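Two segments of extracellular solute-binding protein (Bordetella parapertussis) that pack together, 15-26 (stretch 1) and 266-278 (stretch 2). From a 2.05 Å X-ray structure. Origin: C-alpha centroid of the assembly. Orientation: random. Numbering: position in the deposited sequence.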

ATOM      1  N   GLY A  15      -0.851   2.150  16.517  1.00 16.58           N
ATOM      2  CA  GLY A  15       0.464   2.746  16.422  1.00 16.62           C
ATOM      3  C   GLY A  15       0.505   4.063  15.674  1.00 15.97           C
ATOM      4  O   GLY A  15      -0.421   4.865  15.735  1.00 17.11           O
ATOM      5  N   SER A  16       1.595   4.266  14.949  1.00 15.66           N
ATOM      6  CA  SER A  16       1.894   5.539  14.318  1.00 18.86           C
ATOM      7  C   SER A  16       0.876   5.902  13.233  1.00 16.16           C
ATOM      8  O   SER A  16       0.554   7.075  13.035  1.00 14.35           O
ATOM      9  CB  SER A  16       3.299   5.484  13.718  1.00 18.30           C
ATOM     10  OG  SER A  16       3.735   6.771  13.337  1.00 30.76           O
ATOM     11  N   PHE A  17       0.384   4.890  12.523  1.00 15.06           N
ATOM     12  CA  PHE A  17      -0.608   5.114  11.476  1.00 14.04           C
ATOM     13  C   PHE A  17      -1.830   5.772  12.100  1.00 13.42           C
ATOM     14  O   PHE A  17      -2.258   6.836  11.663  1.00 13.04           O
ATOM     15  CB  PHE A  17      -0.991   3.787  10.818  1.00 11.26           C
ATOM     16  CG  PHE A  17      -1.973   3.921   9.676  1.00 12.74           C
ATOM     17  CD1 PHE A  17      -3.340   3.910   9.917  1.00 11.57           C
ATOM     18  CD2 PHE A  17      -1.527   4.029   8.361  1.00 11.86           C
ATOM     19  CE1 PHE A  17      -4.244   4.017   8.879  1.00 11.36           C
ATOM     20  CE2 PHE A  17      -2.432   4.127   7.306  1.00 12.17           C
ATOM     21  CZ  PHE A  17      -3.793   4.131   7.571  1.00 12.42           C
ATOM     22  N   LEU A  18      -2.380   5.132  13.132  1.00 12.99           N
ATOM     23  CA  LEU A  18      -3.571   5.638  13.810  1.00 15.27           C
ATOM     24  C   LEU A  18      -3.359   7.035  14.421  1.00 14.62           C
ATOM     25  O   LEU A  18      -4.237   7.897  14.347  1.00 12.69           O
ATOM     26  CB  LEU A  18      -4.046   4.640  14.880  1.00 15.04           C
ATOM     27  CG  LEU A  18      -5.419   4.919  15.501  1.00 17.45           C
ATOM     28  CD1 LEU A  18      -6.056   3.636  16.042  1.00 17.25           C
ATOM     29  CD2 LEU A  18      -5.340   5.975  16.591  1.00 16.59           C
ATOM     30  N   GLU A  19      -2.198   7.243  15.030  1.00 15.39           N
ATOM     31  CA  GLU A  19      -1.876   8.529  15.637  1.00 17.13           C
ATOM     32  C   GLU A  19      -1.884   9.610  14.571  1.00 14.42           C
ATOM     33  O   GLU A  19      -2.312  10.747  14.811  1.00 15.06           O
ATOM     34  CB  GLU A  19      -0.498   8.475  16.290  1.00 18.65           C
ATOM     35  CG  GLU A  19      -0.390   7.464  17.417  1.00 24.49           C
ATOM     36  CD  GLU A  19       1.037   7.302  17.918  1.00 29.32           C
ATOM     37  OE1 GLU A  19       1.963   7.907  17.317  1.00 32.63           O
ATOM     38  OE2 GLU A  19       1.228   6.566  18.916  1.00 38.55           O
ATOM     39  N   ASN A  20      -1.398   9.255  13.386  1.00 12.37           N
ATOM     40  CA  ASN A  20      -1.325  10.233  12.316  1.00 12.18           C
ATOM     41  C   ASN A  20      -2.648  10.481  11.618  1.00 11.40           C
ATOM     42  O   ASN A  20      -2.909  11.594  11.192  1.00 11.42           O
ATOM     43  CB  ASN A  20      -0.187   9.915  11.354  1.00 12.67           C
ATOM     44  CG  ASN A  20       1.155  10.343  11.917  1.00 15.70           C
ATOM     45  OD1 ASN A  20       1.506  11.520  11.858  1.00 12.99           O
ATOM     46  ND2 ASN A  20       1.893   9.401  12.495  1.00 15.17           N
ATOM     47  N   VAL A  21      -3.492   9.453  11.528  1.00 12.50           N
ATOM     48  CA  VAL A  21      -4.860   9.655  11.076  1.00 11.14           C
ATOM     49  C   VAL A  21      -5.582  10.612  12.019  1.00 11.59           C
ATOM     50  O   VAL A  21      -6.299  11.496  11.575  1.00 10.62           O
ATOM     51  CB  VAL A  21      -5.655   8.335  11.010  1.00 12.22           C
ATOM     52  CG1 VAL A  21      -7.132   8.637  10.758  1.00 10.41           C
ATOM     53  CG2 VAL A  21      -5.096   7.420   9.915  1.00 11.25           C
ATOM     54  N   ARG A  22      -5.389  10.427  13.323  1.00 13.37           N
ATOM     55  CA  ARG A  22      -6.015  11.296  14.319  1.00 13.96           C
ATOM     56  C   ARG A  22      -5.517  12.730  14.163  1.00 12.03           C
ATOM     57  O   ARG A  22      -6.300  13.671  14.084  1.00 13.62           O
ATOM     58  CB  ARG A  22      -5.728  10.801  15.744  1.00 13.98           C
ATOM     59  CG  ARG A  22      -6.430  11.641  16.823  1.00 18.85           C
ATOM     60  CD  ARG A  22      -6.090  11.195  18.245  1.00 20.70           C
ATOM     61  NE  ARG A  22      -6.644   9.875  18.557  1.00 26.55           N
ATOM     62  CZ  ARG A  22      -5.909   8.820  18.900  1.00 29.62           C
ATOM     63  NH1 ARG A  22      -4.586   8.929  18.984  1.00 29.74           N
ATOM     64  NH2 ARG A  22      -6.494   7.658  19.169  1.00 30.37           N
ATOM     65  N   LYS A  23      -4.202  12.879  14.111  1.00 13.78           N
ATOM     66  CA  LYS A  23      -3.571  14.194  14.035  1.00 14.73           C
ATOM     67  C   LYS A  23      -3.891  14.955  12.742  1.00 14.25           C
ATOM     68  O   LYS A  23      -4.139  16.173  12.756  1.00 13.63           O
ATOM     69  CB  LYS A  23      -2.057  14.023  14.174  1.00 13.68           C
ATOM     70  CG  LYS A  23      -1.267  15.318  14.258  1.00 17.73           C
ATOM     71  CD  LYS A  23       0.218  15.016  14.413  1.00 22.86           C
ATOM     72  CE  LYS A  23       1.030  16.267  14.712  1.00 29.91           C
ATOM     73  NZ  LYS A  23       2.497  15.964  14.741  1.00 29.64           N
ATOM     74  N   HIS A  24      -3.882  14.243  11.622  1.00 12.15           N
ATOM     75  CA  HIS A  24      -3.937  14.911  10.320  1.00 11.48           C
ATOM     76  C   HIS A  24      -5.265  14.803   9.584  1.00 12.75           C
ATOM     77  O   HIS A  24      -5.499  15.522   8.605  1.00 11.33           O
ATOM     78  CB  HIS A  24      -2.779  14.436   9.442  1.00 11.05           C
ATOM     79  CG  HIS A  24      -1.438  14.725  10.036  1.00 12.03           C
ATOM     80  ND1 HIS A  24      -0.967  16.010  10.209  1.00 12.68           N
ATOM     81  CD2 HIS A  24      -0.486  13.905  10.536  1.00 13.42           C
ATOM     82  CE1 HIS A  24       0.226  15.965  10.773  1.00 14.09           C
ATOM     83  NE2 HIS A  24       0.541  14.699  10.983  1.00 13.00           N
HETATM   84  N   MSE A  25      -6.136  13.912  10.054  1.00 12.13           N
HETATM   85  CA  MSE A  25      -7.446  13.758   9.433  1.00 11.03           C
HETATM   86  C   MSE A  25      -8.594  13.992  10.415  1.00 11.94           C
HETATM   87  O   MSE A  25      -9.434  14.855  10.190  1.00 11.41           O
HETATM   88  CB  MSE A  25      -7.558  12.381   8.774  1.00 10.27           C
HETATM   89  CG  MSE A  25      -6.502  12.148   7.690  1.00 10.72           C
HETATM   90 SE   MSE A  25      -6.648  10.400   6.836  1.00 19.91          SE
HETATM   91  CE  MSE A  25      -5.626  10.809   5.210  1.00  8.92           C
ATOM     92  N   ALA A  26      -8.621  13.225  11.504  1.00 10.76           N
ATOM     93  CA  ALA A  26      -9.719  13.291  12.472  1.00 12.91           C
ATOM     94  C   ALA A  26      -9.797  14.638  13.196  1.00 14.76           C
ATOM     95  O   ALA A  26     -10.848  15.268  13.218  1.00 15.95           O
ATOM     96  CB  ALA A  26      -9.627  12.155  13.472  1.00 12.69           C
ATOM     97  N   GLU A 266      -5.698  19.137   1.566  1.00 10.46           N
ATOM     98  CA  GLU A 266      -5.064  19.548   2.817  1.00 11.79           C
ATOM     99  C   GLU A 266      -4.719  18.347   3.705  1.00 10.02           C
ATOM    100  O   GLU A 266      -3.590  18.210   4.184  1.00 10.72           O
ATOM    101  CB  GLU A 266      -5.970  20.541   3.551  1.00 11.41           C
ATOM    102  CG  GLU A 266      -5.617  20.804   5.011  1.00 12.92           C
ATOM    103  CD  GLU A 266      -6.573  21.811   5.646  1.00 16.75           C
ATOM    104  OE1 GLU A 266      -6.473  23.012   5.322  1.00 19.33           O
ATOM    105  OE2 GLU A 266      -7.432  21.409   6.459  1.00 16.42           O
ATOM    106  N   ALA A 267      -5.684  17.463   3.908  1.00 11.32           N
ATOM    107  CA  ALA A 267      -5.464  16.298   4.753  1.00  9.85           C
ATOM    108  C   ALA A 267      -4.532  15.287   4.081  1.00  8.37           C
ATOM    109  O   ALA A 267      -3.681  14.683   4.731  1.00  8.66           O
ATOM    110  CB  ALA A 267      -6.792  15.655   5.126  1.00  9.04           C
ATOM    111  N   GLN A 268      -4.686  15.100   2.776  1.00  8.87           N
ATOM    112  CA  GLN A 268      -3.821  14.175   2.058  1.00  8.00           C
ATOM    113  C   GLN A 268      -2.365  14.599   2.199  1.00 10.17           C
ATOM    114  O   GLN A 268      -1.485  13.781   2.493  1.00  8.19           O
ATOM    115  CB  GLN A 268      -4.215  14.091   0.588  1.00  9.57           C
ATOM    116  CG  GLN A 268      -5.429  13.214   0.342  1.00  7.92           C
ATOM    117  CD  GLN A 268      -5.087  11.738   0.388  1.00  8.89           C
ATOM    118  OE1 GLN A 268      -4.217  11.278  -0.347  1.00 10.79           O
ATOM    119  NE2 GLN A 268      -5.765  10.987   1.256  1.00  7.13           N
ATOM    120  N   LYS A 269      -2.104  15.887   1.998  1.00 10.17           N
ATOM    121  CA  LYS A 269      -0.735  16.358   2.108  1.00 10.04           C
ATOM    122  C   LYS A 269      -0.210  16.168   3.527  1.00 10.12           C
ATOM    123  O   LYS A 269       0.895  15.660   3.729  1.00 10.75           O
ATOM    124  CB  LYS A 269      -0.620  17.824   1.706  1.00 11.26           C
ATOM    125  CG  LYS A 269       0.805  18.356   1.732  1.00 13.55           C
ATOM    126  CD  LYS A 269       0.809  19.847   1.425  1.00 15.94           C
ATOM    127  CE  LYS A 269       2.139  20.298   0.847  1.00 19.03           C
ATOM    128  NZ  LYS A 269       3.275  19.991   1.730  1.00 20.50           N
ATOM    129  N   ALA A 270      -0.998  16.585   4.510  1.00  9.36           N
ATOM    130  CA  ALA A 270      -0.544  16.559   5.895  1.00 10.60           C
ATOM    131  C   ALA A 270      -0.276  15.126   6.362  1.00 10.01           C
ATOM    132  O   ALA A 270       0.761  14.845   6.944  1.00  9.58           O
ATOM    133  CB  ALA A 270      -1.564  17.245   6.804  1.00 11.26           C
ATOM    134  N   PHE A 271      -1.209  14.223   6.086  1.00  9.60           N
ATOM    135  CA  PHE A 271      -1.056  12.827   6.486  1.00  9.79           C
ATOM    136  C   PHE A 271       0.091  12.148   5.725  1.00 10.36           C
ATOM    137  O   PHE A 271       0.954  11.519   6.335  1.00 11.28           O
ATOM    138  CB  PHE A 271      -2.377  12.059   6.302  1.00 10.39           C
ATOM    139  CG  PHE A 271      -2.285  10.587   6.643  1.00 10.25           C
ATOM    140  CD1 PHE A 271      -2.234  10.167   7.969  1.00  9.42           C
ATOM    141  CD2 PHE A 271      -2.246   9.629   5.634  1.00 11.21           C
ATOM    142  CE1 PHE A 271      -2.157   8.816   8.286  1.00 12.23           C
ATOM    143  CE2 PHE A 271      -2.170   8.278   5.939  1.00 10.32           C
ATOM    144  CZ  PHE A 271      -2.129   7.869   7.268  1.00 10.16           C
ATOM    145  N   CYS A 272       0.123  12.292   4.403  1.00  8.91           N
ATOM    146  CA  CYS A 272       1.119  11.567   3.619  1.00  9.23           C
ATOM    147  C   CYS A 272       2.545  12.067   3.852  1.00 11.80           C
ATOM    148  O   CYS A 272       3.484  11.277   3.878  1.00 11.97           O
ATOM    149  CB  CYS A 272       0.761  11.575   2.136  1.00  9.56           C
ATOM    150  SG  CYS A 272      -0.763  10.674   1.798  1.00  9.37           S
ATOM    151  N   GLU A 273       2.711  13.374   4.038  1.00 10.47           N
ATOM    152  CA  GLU A 273       4.030  13.918   4.350  1.00 13.01           C
ATOM    153  C   GLU A 273       4.547  13.390   5.691  1.00 12.58           C
ATOM    154  O   GLU A 273       5.739  13.108   5.848  1.00 12.75           O
ATOM    155  CB  GLU A 273       3.972  15.443   4.389  1.00 13.89           C
ATOM    156  CG  GLU A 273       3.745  16.089   3.028  1.00 15.29           C
ATOM    157  CD  GLU A 273       5.021  16.593   2.385  1.00 19.82           C
ATOM    158  OE1 GLU A 273       6.111  16.392   2.965  1.00 21.21           O
ATOM    159  OE2 GLU A 273       4.934  17.195   1.295  1.00 18.26           O
ATOM    160  N   ALA A 274       3.644  13.278   6.661  1.00 12.10           N
ATOM    161  CA  ALA A 274       4.001  12.793   7.993  1.00 12.80           C
ATOM    162  C   ALA A 274       4.405  11.312   7.965  1.00 11.71           C
ATOM    163  O   ALA A 274       5.321  10.890   8.674  1.00 10.60           O
ATOM    164  CB  ALA A 274       2.831  13.011   8.954  1.00 13.46           C
HETATM  165  N   MSE A 275       3.719  10.531   7.133  1.00 10.36           N
HETATM  166  CA  MSE A 275       3.937   9.085   7.078  1.00 10.97           C
HETATM  167  C   MSE A 275       4.906   8.645   5.985  1.00 10.89           C
HETATM  168  O   MSE A 275       5.209   7.460   5.888  1.00 10.53           O
HETATM  169  CB  MSE A 275       2.610   8.352   6.870  1.00  9.06           C
HETATM  170  CG  MSE A 275       1.649   8.508   8.016  1.00 11.77           C
HETATM  171 SE   MSE A 275       2.311   7.609   9.628  1.00 28.13          SE
HETATM  172  CE  MSE A 275       2.299   5.748   8.990  1.00 15.88           C
ATOM    173  N   TYR A 276       5.392   9.580   5.168  1.00  9.21           N
ATOM    174  CA  TYR A 276       6.162   9.221   3.967  1.00 11.96           C
ATOM    175  C   TYR A 276       5.368   8.280   3.049  1.00 10.82           C
ATOM    176  O   TYR A 276       5.888   7.266   2.563  1.00 10.03           O
ATOM    177  CB  TYR A 276       7.524   8.602   4.313  1.00 13.44           C
ATOM    178  CG  TYR A 276       8.510   9.567   4.947  1.00 15.87           C
ATOM    179  CD1 TYR A 276       8.254  10.135   6.189  1.00 20.01           C
ATOM    180  CD2 TYR A 276       9.707   9.879   4.324  1.00 16.50           C
ATOM    181  CE1 TYR A 276       9.152  11.006   6.778  1.00 25.05           C
ATOM    182  CE2 TYR A 276      10.610  10.750   4.898  1.00 17.45           C
ATOM    183  CZ  TYR A 276      10.330  11.309   6.123  1.00 24.68           C
ATOM    184  OH  TYR A 276      11.228  12.173   6.708  1.00 28.14           O
ATOM    185  N   TYR A 277       4.105   8.633   2.825  1.00 10.80           N
ATOM    186  CA  TYR A 277       3.233   7.934   1.888  1.00 10.78           C
ATOM    187  C   TYR A 277       2.970   8.807   0.668  1.00 11.90           C
ATOM    188  O   TYR A 277       3.203  10.025   0.694  1.00  9.89           O
ATOM    189  CB  TYR A 277       1.873   7.639   2.521  1.00  9.90           C
ATOM    190  CG  TYR A 277       1.848   6.589   3.611  1.00 11.32           C
ATOM    191  CD1 TYR A 277       2.831   5.606   3.704  1.00 12.54           C
ATOM    192  CD2 TYR A 277       0.813   6.563   4.531  1.00 10.42           C
ATOM    193  CE1 TYR A 277       2.783   4.638   4.702  1.00 11.52           C
ATOM    194  CE2 TYR A 277       0.758   5.606   5.526  1.00 11.45           C
ATOM    195  CZ  TYR A 277       1.736   4.646   5.605  1.00 12.98           C
ATOM    196  OH  TYR A 277       1.654   3.698   6.602  1.00 12.21           O
ATOM    197  N   GLY A 278       2.455   8.179  -0.391  1.00  9.58           N
ATOM    198  CA  GLY A 278       1.961   8.902  -1.543  1.00 10.24           C
ATOM    199  C   GLY A 278       0.480   9.210  -1.401  1.00 10.69           C
ATOM    200  O   GLY A 278      -0.289   8.355  -0.968  1.00  8.65           O
TER

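The two stretches are helical segments of one chain, far apart in sequence, that lie side by side and run in roughly opposite directions: their axes cross at 151° and approach to 8.6 Å. The antiparallel register sets Phe17 beside Met275 and Met25 beside Ala267, with CA atoms 7.5 Å and 5.7 Å apart respectively. Near its end the first segment loosens into a wider pi-type turn, where the amide N of Ala26 reaches back to Val21 O at 2.9 Å. The second helix ends at Met275; Tyr276 follows with positive phi, and Tyr277 N bonds to Cys272 O at 2.9 Å.

No hydrogen bond crosses between the stretches, so the contact rests on packing. Its centerpiece is Phe271, whose side chain enters a hole formed by Phe17, Asn20, Val21 and Met25. A flat aromatic ring suits this place because it offers different surfaces to different neighbors. Its edge points toward the face of Phe17, with ring planes at 86° and centroids 5.5 Å apart, an arrangement that brings ring hydrogens toward the other ring's pi cloud. Val21 adds a compact branch, its CG2 lying 3.6 Å from CE1 of Phe271. Over one face sits the selenium of the selenomethionine Met25, SE being 4.6 Å from the ring centroid and 18° off the normal, while CE of Met25 lies 3.6 Å from Phe271 CD2. The long, unbranched side chain allows this reach even though its CA-to-CB bond points sideways.

The backbones are also close where His24 and Phe271 meet, their CA atoms 5.2 Å apart; around them, alanine methyls offer low surfaces against which the imidazole can lie: ND1 of His24 is 3.7 Å from CB of Ala270, and NE2 of His24 is 3.5 Å from CB of Ala274. The methyl of Ala267 also fits against the backbone, its CB 3.7 Å from His24 O.

At the far end, selenomethionine Met275, flexible and unbranched, folds through three m rotamers, so that its methyl meets Phe17, with CE 3.9 Å from Phe17 CA. Tyr277 is long enough to bring its hydroxyl to the edge of the Phe17 ring, near its plane, with OH 3.6 Å from CD2 of Phe17. Asn20 combines polarity with packing: its ND2 donates to Ser16 O at 2.7 Å, satisfying an amide hydrogen within its own helix, while the same ND2 lies 3.4 Å from SE of Met275 and its OD1 rests 3.5 Å from CB of Ala274.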